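Local atomic coordinates of probable AP endonuclease (PDB entry 6KI3), a protein that probably cleaves DNA on the 5' side of abasic sites using three zinc ions, and probably also removes mismatched 3' ends as an exonuclease during repair. Residues F50-G53 with V58-I61; D64-L69 with K110-K115; Y86-W91 with Q103-I108. One frame throughout, in Å; residues are numbered along the deposited sequence.

Contact 1 of 3, residues F50-G53 with V58-I61; sequences FIAG and VINI. With nucleotides of chain C.
Two flat groups flank this turn on the DNA side: the amide of N60, packed against the backbone of A52 and G53, and the ring of F50, which reaches away from 58-61 toward the damaged nucleotide. At the F50 edge, in the ring plane, lies C3' of 3DR1 of chain C, the sugar that stands in for an abasic site; its C2' comes within 3.5 Å of F50 CE2. OP1 of DG3 of chain C sits at the edge too, and the rings of F10 and of the zinc ligand H83 meet F50 at steep angles. N60 points its CB at the opposite segment, and its CG lies 3.8 Å from A52 CA while the sugars of DG3 and DA4 of chain C pass along its other flank.

Behind the amide the two backbones join through a single beta bridge, A52 with I59. I51 O takes two N-H groups from one face of its plane: N60 N at 2.8 Å, tilted 27° out of that plane, and I61 N at a longer 3.3 Å. G53 N then closes the turn on V58 O at 3.1 Å, approaching nearly along the C=O axis. The apolar side chains seal the flank. Although the CB of I59 points away, its bent chain (chi1 -57°, chi2 -61°) brings CD1 back to 3.7 Å from A52 CB, and I61 CG2 comes 4.1 Å from I51 CB.

Backbone hydrogen bonds and apolar contacts thus hold the two segments, with no charged side chain between them. The contact is therefore made by uncharged groups, of which F50, G53 and N60 also touch the DNA strand carrying the abasic-site analogue; F50 meets both the ring of H83 and the sugar of that analogue.

Contact 2 of 3, residues D64-L69 with K110-K115; sequences DDKVEL and KEVGIK
K66 and L69 of helix 63-76 meet V112 near the C-terminal end of helix 96-112, where two consecutive helices on the outside of the TIM barrel lean on each other. V112 carries most of the contact, with one methyl for each partner. Its CG1 presses on the backbone as well as on a side chain: it lies 3.4 Å from K66 O and 3.6 Å from K66 CB, the two side chains crossing at about a right angle. Its CG2 faces L69 CD2 at 3.9 Å. This division follows from chi1 of -56°, which sets CG1 beside the backbone N and wedges CG2 between that N and the carbonyl carbon.

L69 turns its CB toward the other helix, and the same CD2 that meets V112 also reaches I114 CD1 at 4.2 Å. I114 sets out along the interface, but its extended chain (chi2 177°) carries CD1 across to L69. Between V112 and I114, G113 leaves the helical path with a positive phi, turning the chain toward strand 116-120.

The polar link is a water. It donates one hydrogen to K66 O at 2.8 Å and the other to E111 O at 2.9 Å, tying the two helix backbones together near V112 CG1. Of the K66 side chain, CB and CG lie against V112, while the chain bends farther out at chi3.

Inward, I114 packs on V80 and A82 of strand 79-83, and the backbone of K115 bonds to V80 and V143 on the strands either side of 116-120. On the other side L69 touches T27 and I30 of helix 25-39, whose first turn D65 also holds through I26 N and T27 OG1. The contact therefore fills the seam between successive barrel helices and the sheet beneath them.

Contact 3 of 3, residues Y86-W91 with Q103-I108; sequences YLDVPW and QQELLI. With nucleotides of chain D; nucleotides of chain B; nucleotides of chain C.
D88 OD2 has two polar neighbours: E105 OE1 stands 2.8 Å away across the contact, and the backbone N of T85 gives it a weak hydrogen bond. The carboxylates of D88 and E105 come at each other from opposite directions, their planes turned 55° apart, and OD2 points more at OE1 than at OE2, which is 3.6 Å from it. E105 gets there from helix 96-112 with an extended chain (chi2 172°). D88 is the centre of an inverse gamma turn, closed by a weak V89 N to L87 O bond, and this tight bend turns its carboxylate inward while its neighbours face the DNA.

Those neighbours pack against DNA chains B and D. The Y86 ring has C2 of DC9 of chain B over one face, 3.8 Å above the plane and offset toward the rim. Y86 CB rests on DG10 of chain D, the nucleotide paired with DC9, with C2 of that guanine 3.5 Å away. L87 CD2 touches C8 of the same base at 3.4 Å, and V89 CG2 lies 3.6 Å from O3' of the same nucleotide. Farther along, one face of the W91 ring lies over V89 CG1 and P90 CD.

Apolar side chains pack on both acids: F101, I102 and L119 on D88, and L117 and A52 on E105. Such neighbours would probably screen charge poorly, and two fully charged carboxylates this close would repel. The nearness of a second carboxylate in this buried setting would probably raise the pKa of one of them and so favour a shared or retained proton, although the model does not say where. A loop that packs on a base pair thus meets its helix through a buried acid pair, whose closeness probably depends on a proton.

All three contacts sit on one flank of the TIM barrel, among the strand-to-helix loops and helices that follow strands 46-49 and 79-83. Contact 1 closes first, inside the loop leading to helix 63-76. Contact 2 then opens on that helix, both segments of contact 3 follow, and contact 2 closes last; contacts 2 and 3 share helix 96-112. Contact 1 is the hub, its centre about 12 Å from that of contact 2 and about 11 Å from that of contact 3, whereas those two are about 17 Å apart. I51 and I61 pack on contact 2, I51, A52 and I59 on contact 3. The DNA-facing loops of contacts 1 and 3 thus both pack on helix 96-112.

Contact 1 of 3, residues F50-G53 with V58-I61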
loop_
_atom_site.group_PDB
_atom_site.type_symbol
_atom_site.label_atom_id
_atom_site.label_comp_id
_atom_site.label_asym_id
_atom_site.label_seq_id
_atom_site.Cartn_x
_atom_site.Cartn_y
_atom_site.Cartn_z
ATOM N N PHE A 50 -6.643 -8.620 0.060
ATOM C CA PHE A 50 -7.963 -8.242 -0.428
ATOM C C PHE A 50 -9.006 -8.996 0.387
ATOM O O PHE A 50 -9.029 -10.232 0.375
ATOM C CB PHE A 50 -8.135 -8.570 -1.912
ATOM C CG PHE A 50 -7.367 -7.673 -2.839
ATOM C CD1 PHE A 50 -7.741 -6.352 -3.018
ATOM C CD2 PHE A 50 -6.292 -8.163 -3.563
ATOM C CE1 PHE A 50 -7.041 -5.528 -3.880
ATOM C CE2 PHE A 50 -5.590 -7.346 -4.427
ATOM C CZ PHE A 50 -5.964 -6.027 -4.586
ATOM N N ILE A 51 -9.861 -8.261 1.103
ATOM C CA ILE A 51 -11.024 -8.889 1.725
ATOM C C ILE A 51 -12.235 -8.863 0.805
ATOM O O ILE A 51 -13.252 -9.503 1.116
ATOM C CB ILE A 51 -11.384 -8.226 3.069
ATOM C CG1 ILE A 51 -11.862 -6.789 2.851
ATOM C CG2 ILE A 51 -10.196 -8.267 4.017
ATOM C CD1 ILE A 51 -12.221 -6.067 4.133
ATOM N N ALA A 52 -12.156 -8.154 -0.319
ATOM C CA ALA A 52 -13.240 -8.093 -1.285
ATOM C C ALA A 52 -12.648 -7.868 -2.668
ATOM O O ALA A 52 -11.541 -7.343 -2.814
ATOM C CB ALA A 52 -14.244 -6.987 -0.940
ATOM N N GLY A 53 -13.398 -8.279 -3.686
ATOM C CA GLY A 53 -12.995 -8.067 -5.066
ATOM C C GLY A 53 -11.818 -8.905 -5.525
ATOM O O GLY A 53 -11.835 -10.130 -5.390
ATOM N N VAL A 58 -18.039 -7.822 -4.335
ATOM C CA VAL A 58 -18.408 -8.955 -3.493
ATOM C C VAL A 58 -17.371 -9.103 -2.390
ATOM O O VAL A 58 -16.165 -9.037 -2.648
ATOM C CB VAL A 58 -18.524 -10.264 -4.301
ATOM C CG1 VAL A 58 -19.860 -10.324 -5.026
ATOM C CG2 VAL A 58 -17.373 -10.384 -5.288
ATOM N N ILE A 59 -17.844 -9.297 -1.159
ATOM C CA ILE A 59 -16.951 -9.601 -0.049
ATOM C C ILE A 59 -16.435 -11.025 -0.202
ATOM O O ILE A 59 -17.211 -11.960 -0.442
ATOM C CB ILE A 59 -17.678 -9.414 1.291
ATOM C CG1 ILE A 59 -18.224 -7.989 1.411
ATOM C CG2 ILE A 59 -16.753 -9.740 2.453
ATOM C CD1 ILE A 59 -17.157 -6.917 1.361
ATOM N N ASN A 60 -15.120 -11.199 -0.070
ATOM C CA ASN A 60 -14.519 -12.522 -0.193
ATOM C C ASN A 60 -14.401 -13.235 1.148
ATOM O O ASN A 60 -14.608 -14.451 1.223
ATOM C CB ASN A 60 -13.132 -12.421 -0.835
ATOM C CG ASN A 60 -13.161 -11.756 -2.195
ATOM O OD1 ASN A 60 -12.300 -10.936 -2.515
ATOM N ND2 ASN A 60 -14.153 -12.104 -3.004
ATOM N N ILE A 61 -14.075 -12.498 2.210
ATOM C CA ILE A 61 -13.779 -13.117 3.495
ATOM C C ILE A 61 -15.059 -13.657 4.123
ATOM O O ILE A 61 -16.128 -13.034 4.049
ATOM C CB ILE A 61 -13.069 -12.110 4.418
ATOM C CG1 ILE A 61 -12.591 -12.790 5.701
ATOM C CG2 ILE A 61 -13.968 -10.919 4.724
ATOM C CD1 ILE A 61 -11.618 -11.951 6.500
ATOM P P DG C 3 -6.290 -12.891 -4.334
ATOM O OP1 DG C 3 -6.050 -12.400 -2.959
ATOM O OP2 DG C 3 -5.392 -13.915 -4.914
ATOM O "O5'" DG C 3 -7.787 -13.433 -4.406
ATOM C "C5'" DG C 3 -8.863 -12.520 -4.263
ATOM C "C4'" DG C 3 -10.181 -13.179 -4.612
ATOM O "O4'" DG C 3 -10.360 -13.192 -6.054
ATOM C "C3'" DG C 3 -10.323 -14.630 -4.153
ATOM O "O3'" DG C 3 -11.641 -14.837 -3.682
ATOM C "C2'" DG C 3 -10.053 -15.418 -5.434
ATOM C "C1'" DG C 3 -10.660 -14.502 -6.479
ATOM N N9 DG C 3 -10.105 -14.688 -7.816
ATOM C C8 DG C 3 -8.796 -14.955 -8.138
ATOM N N7 DG C 3 -8.590 -15.067 -9.421
ATOM C C5 DG C 3 -9.843 -14.858 -9.986
ATOM C C6 DG C 3 -10.242 -14.857 -11.344
ATOM O O6 DG C 3 -9.544 -15.047 -12.349
ATOM N N1 DG C 3 -11.606 -14.603 -11.480
ATOM C C2 DG C 3 -12.472 -14.380 -10.436
ATOM N N2 DG C 3 -13.752 -14.151 -10.764
ATOM N N3 DG C 3 -12.110 -14.377 -9.160
ATOM C C4 DG C 3 -10.785 -14.623 -9.010
ATOM O "O5'" 3DR C 1 -1.114 -2.820 -7.086
ATOM P P 3DR C 1 -1.391 -1.279 -7.458
ATOM O OP1 3DR C 1 -2.740 -0.996 -6.842
ATOM O OP2 3DR C 1 -0.239 -0.554 -6.810
ATOM O OP3 3DR C 1 -1.391 -1.252 -8.967
ATOM C "C2'" 3DR C 1 -2.226 -6.675 -5.253
ATOM C "C5'" 3DR C 1 -2.152 -3.795 -7.148
ATOM C "C4'" 3DR C 1 -1.519 -5.173 -7.004
ATOM O "O4'" 3DR C 1 -0.559 -5.136 -5.947
ATOM C "C1'" 3DR C 1 -0.819 -6.161 -4.986
ATOM C "C3'" 3DR C 1 -2.544 -6.242 -6.670
ATOM O "O3'" 3DR C 1 -2.354 -7.358 -7.542
ATOM P P DA C 4 -12.048 -16.187 -2.911
ATOM O OP1 DA C 4 -12.221 -15.833 -1.486
ATOM O OP2 DA C 4 -11.126 -17.282 -3.286
ATOM O "O5'" DA C 4 -13.485 -16.520 -3.519
ATOM C "C5'" DA C 4 -14.463 -15.494 -3.590
ATOM C "C4'" DA C 4 -15.555 -15.849 -4.580
ATOM O "O4'" DA C 4 -15.015 -15.857 -5.927
ATOM C "C3'" DA C 4 -16.204 -17.210 -4.364
ATOM O "O3'" DA C 4 -17.602 -17.097 -4.556
ATOM C "C2'" DA C 4 -15.546 -18.095 -5.427
ATOM C "C1'" DA C 4 -15.256 -17.101 -6.546
ATOM N N9 DA C 4 -14.077 -17.442 -7.340
ATOM C C8 DA C 4 -12.844 -17.801 -6.870
ATOM N N7 DA C 4 -11.967 -18.044 -7.814
ATOM C C5 DA C 4 -12.669 -17.824 -8.986
ATOM C C6 DA C 4 -12.300 -17.912 -10.345
ATOM N N6 DA C 4 -11.077 -18.262 -10.755
ATOM N N1 DA C 4 -13.243 -17.625 -11.267
ATOM C C2 DA C 4 -14.467 -17.276 -10.853
ATOM N N3 DA C 4 -14.929 -17.158 -9.609
ATOM C C4 DA C 4 -13.971 -17.449 -8.714
#

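Contact 2 of 3, residues D64-L69 with K110-K115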
loop_
_atom_site.group_PDB
_atom_site.type_symbol
_atom_site.label_atom_id
_atom_site.label_comp_id
_atom_site.label_asym_id
_atom_site.label_seq_id
_atom_site.Cartn_x
_atom_site.Cartn_y
_atom_site.Cartn_z
ATOM N N ASP A 64 -15.832 -17.735 9.501
ATOM C CA ASP A 64 -14.739 -18.411 10.197
ATOM C C ASP A 64 -13.406 -17.731 9.913
ATOM O O ASP A 64 -12.540 -17.649 10.794
ATOM C CB ASP A 64 -14.678 -19.883 9.790
ATOM C CG ASP A 64 -15.921 -20.652 10.187
ATOM O OD1 ASP A 64 -16.623 -20.215 11.124
ATOM O OD2 ASP A 64 -16.192 -21.697 9.563
ATOM N N ASP A 65 -13.226 -17.233 8.689
ATOM C CA ASP A 65 -12.009 -16.504 8.355
ATOM C C ASP A 65 -11.901 -15.220 9.167
ATOM O O ASP A 65 -10.810 -14.850 9.616
ATOM C CB ASP A 65 -11.981 -16.198 6.858
ATOM C CG ASP A 65 -10.598 -16.330 6.262
ATOM O OD1 ASP A 65 -9.629 -16.493 7.033
ATOM O OD2 ASP A 65 -10.480 -16.270 5.020
ATOM N N LYS A 66 -13.027 -14.532 9.376
ATOM C CA LYS A 66 -13.007 -13.277 10.121
ATOM C C LYS A 66 -12.613 -13.499 11.577
ATOM O O LYS A 66 -11.930 -12.659 12.175
ATOM C CB LYS A 66 -14.372 -12.595 10.028
ATOM C CG LYS A 66 -14.735 -12.148 8.620
ATOM C CD LYS A 66 -16.205 -11.778 8.499
ATOM C CE LYS A 66 -16.526 -10.501 9.256
ATOM N NZ LYS A 66 -17.859 -9.960 8.873
ATOM N N VAL A 67 -13.031 -14.622 12.164
ATOM C CA VAL A 67 -12.691 -14.897 13.557
ATOM C C VAL A 67 -11.234 -15.323 13.680
ATOM O O VAL A 67 -10.514 -14.872 14.581
ATOM C CB VAL A 67 -13.644 -15.958 14.137
ATOM C CG1 VAL A 67 -13.250 -16.306 15.566
ATOM C CG2 VAL A 67 -15.081 -15.464 14.080
ATOM N N GLU A 68 -10.770 -16.192 12.779
ATOM C CA GLU A 68 -9.384 -16.643 12.838
ATOM C C GLU A 68 -8.411 -15.530 12.471
ATOM O O GLU A 68 -7.299 -15.482 13.011
ATOM C CB GLU A 68 -9.185 -17.850 11.921
ATOM C CG GLU A 68 -9.970 -19.085 12.342
ATOM C CD GLU A 68 -9.594 -19.571 13.730
ATOM O OE1 GLU A 68 -8.414 -19.927 13.939
ATOM O OE2 GLU A 68 -10.476 -19.591 14.613
ATOM N N LEU A 69 -8.804 -14.631 11.564
ATOM C CA LEU A 69 -7.905 -13.555 11.159
ATOM C C LEU A 69 -7.605 -12.618 12.321
ATOM O O LEU A 69 -6.470 -12.152 12.474
ATOM C CB LEU A 69 -8.503 -12.781 9.985
ATOM C CG LEU A 69 -7.674 -11.615 9.448
ATOM C CD1 LEU A 69 -6.279 -12.084 9.072
ATOM C CD2 LEU A 69 -8.367 -10.977 8.255
ATOM N N LYS A 110 -12.614 -3.344 10.908
ATOM C CA LYS A 110 -12.575 -3.203 12.359
ATOM C C LYS A 110 -12.934 -4.506 13.061
ATOM O O LYS A 110 -12.446 -4.769 14.164
ATOM C CB LYS A 110 -13.515 -2.084 12.812
ATOM C CG LYS A 110 -13.345 -1.701 14.277
ATOM C CD LYS A 110 -14.676 -1.673 15.014
ATOM C CE LYS A 110 -15.488 -0.442 14.648
ATOM N NZ LYS A 110 -16.844 -0.463 15.265
ATOM N N GLU A 111 -13.778 -5.333 12.438
ATOM C CA GLU A 111 -14.154 -6.604 13.051
ATOM C C GLU A 111 -12.959 -7.543 13.164
ATOM O O GLU A 111 -12.855 -8.309 14.130
ATOM C CB GLU A 111 -15.275 -7.264 12.248
ATOM C CG GLU A 111 -16.675 -6.900 12.712
ATOM N N VAL A 112 -12.048 -7.500 12.194
ATOM C CA VAL A 112 -10.934 -8.437 12.126
ATOM C C VAL A 112 -9.615 -7.784 12.516
ATOM O O VAL A 112 -8.561 -8.424 12.429
ATOM C CB VAL A 112 -10.835 -9.080 10.733
ATOM C CG1 VAL A 112 -12.145 -9.754 10.374
ATOM C CG2 VAL A 112 -10.469 -8.036 9.694
ATOM N N GLY A 113 -9.640 -6.524 12.944
ATOM C CA GLY A 113 -8.428 -5.868 13.386
ATOM C C GLY A 113 -7.508 -5.396 12.285
ATOM O O GLY A 113 -6.314 -5.202 12.533
ATOM N N ILE A 114 -8.022 -5.209 11.073
ATOM C CA ILE A 114 -7.225 -4.654 9.985
ATOM C C ILE A 114 -7.138 -3.144 10.161
ATOM O O ILE A 114 -8.145 -2.479 10.436
ATOM C CB ILE A 114 -7.824 -5.039 8.621
ATOM C CG1 ILE A 114 -7.498 -6.500 8.303
ATOM C CG2 ILE A 114 -7.310 -4.122 7.522
ATOM C CD1 ILE A 114 -8.099 -6.996 7.011
ATOM N N LYS A 115 -5.931 -2.599 10.004
ATOM C CA LYS A 115 -5.666 -1.216 10.378
ATOM C C LYS A 115 -6.202 -0.198 9.377
ATOM O O LYS A 115 -6.459 0.946 9.766
ATOM C CB LYS A 115 -4.162 -1.004 10.556
ATOM C CG LYS A 115 -3.494 -2.022 11.467
ATOM C CD LYS A 115 -3.872 -1.807 12.926
ATOM C CE LYS A 115 -3.111 -2.765 13.832
ATOM N NZ LYS A 115 -3.368 -2.507 15.276
HETATM O O HOH W 1 -13.140 -11.190 14.190
#

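Contact 3 of 3, residues Y86-W91 with Q103-I108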
loop_
_atom_site.group_PDB
_atom_site.type_symbol
_atom_site.label_atom_id
_atom_site.label_comp_id
_atom_site.label_asym_id
_atom_site.label_seq_id
_atom_site.Cartn_x
_atom_site.Cartn_y
_atom_site.Cartn_z
ATOM N N TYR A 86 -11.059 -2.490 -7.075
ATOM C CA TYR A 86 -10.867 -1.495 -8.119
ATOM C C TYR A 86 -12.142 -0.719 -8.424
ATOM O O TYR A 86 -12.076 0.290 -9.135
ATOM C CB TYR A 86 -10.339 -2.168 -9.388
ATOM C CG TYR A 86 -9.022 -2.882 -9.179
ATOM C CD1 TYR A 86 -8.093 -2.406 -8.264
ATOM C CD2 TYR A 86 -8.713 -4.037 -9.886
ATOM C CE1 TYR A 86 -6.891 -3.053 -8.064
ATOM C CE2 TYR A 86 -7.511 -4.692 -9.692
ATOM C CZ TYR A 86 -6.604 -4.195 -8.779
ATOM O OH TYR A 86 -5.405 -4.837 -8.575
ATOM N N LEU A 87 -13.285 -1.156 -7.902
ATOM C CA LEU A 87 -14.553 -0.468 -8.094
ATOM C C LEU A 87 -14.855 0.533 -6.987
ATOM O O LEU A 87 -15.922 1.154 -7.010
ATOM C CB LEU A 87 -15.703 -1.480 -8.182
ATOM C CG LEU A 87 -15.449 -2.834 -8.849
ATOM C CD1 LEU A 87 -16.704 -3.693 -8.796
ATOM C CD2 LEU A 87 -14.981 -2.664 -10.280
ATOM N N ASP A 88 -13.950 0.698 -6.020
ATOM C CA ASP A 88 -14.175 1.590 -4.882
ATOM C C ASP A 88 -13.800 3.021 -5.269
ATOM O O ASP A 88 -12.822 3.603 -4.794
ATOM C CB ASP A 88 -13.388 1.113 -3.669
ATOM C CG ASP A 88 -13.907 -0.199 -3.114
ATOM O OD1 ASP A 88 -15.091 -0.521 -3.352
ATOM O OD2 ASP A 88 -13.133 -0.905 -2.435
ATOM N N VAL A 89 -14.611 3.591 -6.154
ATOM C CA VAL A 89 -14.423 4.964 -6.611
ATOM C C VAL A 89 -15.542 5.817 -6.023
ATOM O O VAL A 89 -16.617 5.930 -6.629
ATOM C CB VAL A 89 -14.401 5.044 -8.146
ATOM C CG1 VAL A 89 -13.895 6.403 -8.601
ATOM C CG2 VAL A 89 -13.543 3.924 -8.722
ATOM N N PRO A 90 -15.338 6.432 -4.854
ATOM C CA PRO A 90 -16.446 7.139 -4.192
ATOM C C PRO A 90 -16.892 8.400 -4.911
ATOM O O PRO A 90 -17.980 8.908 -4.612
ATOM C CB PRO A 90 -15.878 7.472 -2.802
ATOM C CG PRO A 90 -14.611 6.670 -2.676
ATOM C CD PRO A 90 -14.100 6.481 -4.062
ATOM N N TRP A 91 -16.094 8.922 -5.840
ATOM C CA TRP A 91 -16.424 10.144 -6.560
ATOM C C TRP A 91 -16.971 9.877 -7.956
ATOM O O TRP A 91 -17.104 10.817 -8.747
ATOM C CB TRP A 91 -15.196 11.051 -6.643
ATOM C CG TRP A 91 -13.932 10.310 -6.938
ATOM C CD1 TRP A 91 -13.444 9.977 -8.168
ATOM C CD2 TRP A 91 -12.993 9.803 -5.983
ATOM N NE1 TRP A 91 -12.258 9.295 -8.038
ATOM C CE2 TRP A 91 -11.959 9.175 -6.705
ATOM C CE3 TRP A 91 -12.926 9.822 -4.586
ATOM C CZ2 TRP A 91 -10.872 8.571 -6.079
ATOM C CZ3 TRP A 91 -11.844 9.221 -3.966
ATOM C CH2 TRP A 91 -10.833 8.605 -4.712
ATOM N N GLN A 103 -18.380 1.054 2.705
ATOM C CA GLN A 103 -18.806 1.080 4.098
ATOM C C GLN A 103 -18.789 -0.311 4.718
ATOM O O GLN A 103 -18.484 -0.452 5.908
ATOM C CB GLN A 103 -20.200 1.696 4.209
ATOM C CG GLN A 103 -20.533 2.201 5.600
ATOM C CD GLN A 103 -19.602 3.310 6.050
ATOM O OE1 GLN A 103 -19.164 4.134 5.247
ATOM N NE2 GLN A 103 -19.291 3.335 7.341
ATOM N N GLN A 104 -19.084 -1.321 3.914
ATOM C CA GLN A 104 -19.031 -2.697 4.356
ATOM C C GLN A 104 -17.618 -3.143 4.670
ATOM O O GLN A 104 -17.385 -3.735 5.666
ATOM C CB GLN A 104 -19.637 -3.629 3.322
ATOM C CG GLN A 104 -20.982 -3.197 2.815
ATOM C CD GLN A 104 -21.564 -4.125 1.792
ATOM O OE1 GLN A 104 -22.089 -3.684 0.782
ATOM N NE2 GLN A 104 -21.494 -5.420 2.049
ATOM N N GLU A 105 -16.684 -2.802 3.805
ATOM C CA GLU A 105 -15.279 -3.158 3.987
ATOM C C GLU A 105 -14.702 -2.502 5.235
ATOM O O GLU A 105 -14.016 -3.153 6.031
ATOM C CB GLU A 105 -14.476 -2.760 2.748
ATOM C CG GLU A 105 -14.700 -3.653 1.540
ATOM C CD GLU A 105 -14.031 -3.115 0.292
ATOM O OE1 GLU A 105 -14.511 -2.095 -0.246
ATOM O OE2 GLU A 105 -13.020 -3.704 -0.147
ATOM N N LEU A 106 -14.974 -1.208 5.423
ATOM C CA LEU A 106 -14.466 -0.510 6.599
ATOM C C LEU A 106 -14.992 -1.136 7.883
ATOM O O LEU A 106 -14.247 -1.287 8.859
ATOM C CB LEU A 106 -14.838 0.971 6.529
ATOM C CG LEU A 106 -14.191 1.773 5.400
ATOM C CD1 LEU A 106 -14.787 3.167 5.327
ATOM C CD2 LEU A 106 -12.684 1.844 5.590
ATOM N N LEU A 107 -16.273 -1.514 7.901
ATOM C CA LEU A 107 -16.819 -2.201 9.066
ATOM C C LEU A 107 -16.162 -3.562 9.256
ATOM O O LEU A 107 -15.857 -3.960 10.386
ATOM C CB LEU A 107 -18.335 -2.349 8.924
ATOM N N ILE A 108 -15.930 -4.286 8.159
ATOM C CA ILE A 108 -15.288 -5.595 8.244
ATOM C C ILE A 108 -13.857 -5.457 8.748
ATOM O O ILE A 108 -13.368 -6.298 9.514
ATOM C CB ILE A 108 -15.345 -6.305 6.876
ATOM C CG1 ILE A 108 -16.786 -6.683 6.528
ATOM C CG2 ILE A 108 -14.459 -7.542 6.866
ATOM C CD1 ILE A 108 -16.959 -7.179 5.110
ATOM P P DG D 10 -18.358 0.034 -13.148
ATOM O OP1 DG D 10 -18.811 1.384 -13.548
ATOM O OP2 DG D 10 -17.998 -0.960 -14.184
ATOM O "O5'" DG D 10 -17.110 0.186 -12.162
ATOM C "C5'" DG D 10 -17.178 1.090 -11.068
ATOM C "C4'" DG D 10 -15.985 2.028 -11.065
ATOM O "O4'" DG D 10 -14.760 1.257 -10.996
ATOM C "C3'" DG D 10 -15.849 2.914 -12.295
ATOM O "O3'" DG D 10 -15.263 4.153 -11.926
ATOM C "C2'" DG D 10 -14.925 2.100 -13.199
ATOM C "C1'" DG D 10 -14.011 1.416 -12.188
ATOM N N9 DG D 10 -13.553 0.095 -12.613
ATOM C C8 DG D 10 -14.327 -0.939 -13.080
ATOM N N7 DG D 10 -13.643 -2.009 -13.375
ATOM C C5 DG D 10 -12.329 -1.663 -13.086
ATOM C C6 DG D 10 -11.139 -2.420 -13.207
ATOM O O6 DG D 10 -11.006 -3.584 -13.607
ATOM N N1 DG D 10 -10.023 -1.691 -12.804
ATOM C C2 DG D 10 -10.053 -0.395 -12.344
ATOM N N2 DG D 10 -8.873 0.141 -12.002
ATOM N N3 DG D 10 -11.161 0.323 -12.224
ATOM C C4 DG D 10 -12.257 -0.372 -12.612
ATOM P P DC B 9 -0.480 -6.103 -14.466
ATOM O OP1 DC B 9 0.921 -5.974 -14.137
ATOM O OP2 DC B 9 -1.087 -7.412 -14.486
ATOM O "O5'" DC B 9 -1.263 -5.178 -13.462
ATOM C "C5'" DC B 9 -0.782 -3.868 -13.241
ATOM C "C4'" DC B 9 -1.722 -3.079 -12.370
ATOM O "O4'" DC B 9 -2.945 -2.836 -13.070
ATOM C "C3'" DC B 9 -2.142 -3.749 -11.075
ATOM O "O3'" DC B 9 -1.245 -3.349 -10.053
ATOM C "C2'" DC B 9 -3.501 -3.135 -10.807
ATOM C "C1'" DC B 9 -3.961 -2.570 -12.145
ATOM N N1 DC B 9 -5.170 -3.201 -12.637
ATOM C C2 DC B 9 -6.376 -2.512 -12.573
ATOM O O2 DC B 9 -6.385 -1.368 -12.120
ATOM N N3 DC B 9 -7.494 -3.096 -13.038
ATOM C C4 DC B 9 -7.444 -4.334 -13.524
ATOM N N4 DC B 9 -8.575 -4.882 -13.940
ATOM C C5 DC B 9 -6.228 -5.064 -13.596
ATOM C C6 DC B 9 -5.127 -4.469 -13.138
ATOM P P DC C 2 -3.295 -7.559 -8.828
ATOM O OP1 DC C 2 -2.560 -8.425 -9.776
ATOM O OP2 DC C 2 -3.776 -6.227 -9.257
ATOM O "O5'" DC C 2 -4.553 -8.365 -8.265
ATOM C "C5'" DC C 2 -4.401 -9.708 -7.833
ATOM C "C4'" DC C 2 -5.641 -10.172 -7.096
ATOM O "O4'" DC C 2 -6.768 -10.202 -8.010
ATOM C "C3'" DC C 2 -5.555 -11.567 -6.493
ATOM O "O3'" DC C 2 -6.323 -11.606 -5.299
ATOM C "C2'" DC C 2 -6.160 -12.441 -7.590
ATOM C "C1'" DC C 2 -7.240 -11.528 -8.162
ATOM N N1 DC C 2 -7.513 -11.758 -9.608
ATOM C C2 DC C 2 -8.822 -11.650 -10.093
ATOM O O2 DC C 2 -9.735 -11.370 -9.307
ATOM N N3 DC C 2 -9.051 -11.857 -11.413
ATOM C C4 DC C 2 -8.039 -12.156 -12.228
ATOM N N4 DC C 2 -8.316 -12.351 -13.523
ATOM C C5 DC C 2 -6.699 -12.269 -11.755
ATOM C C6 DC C 2 -6.484 -12.063 -10.451
#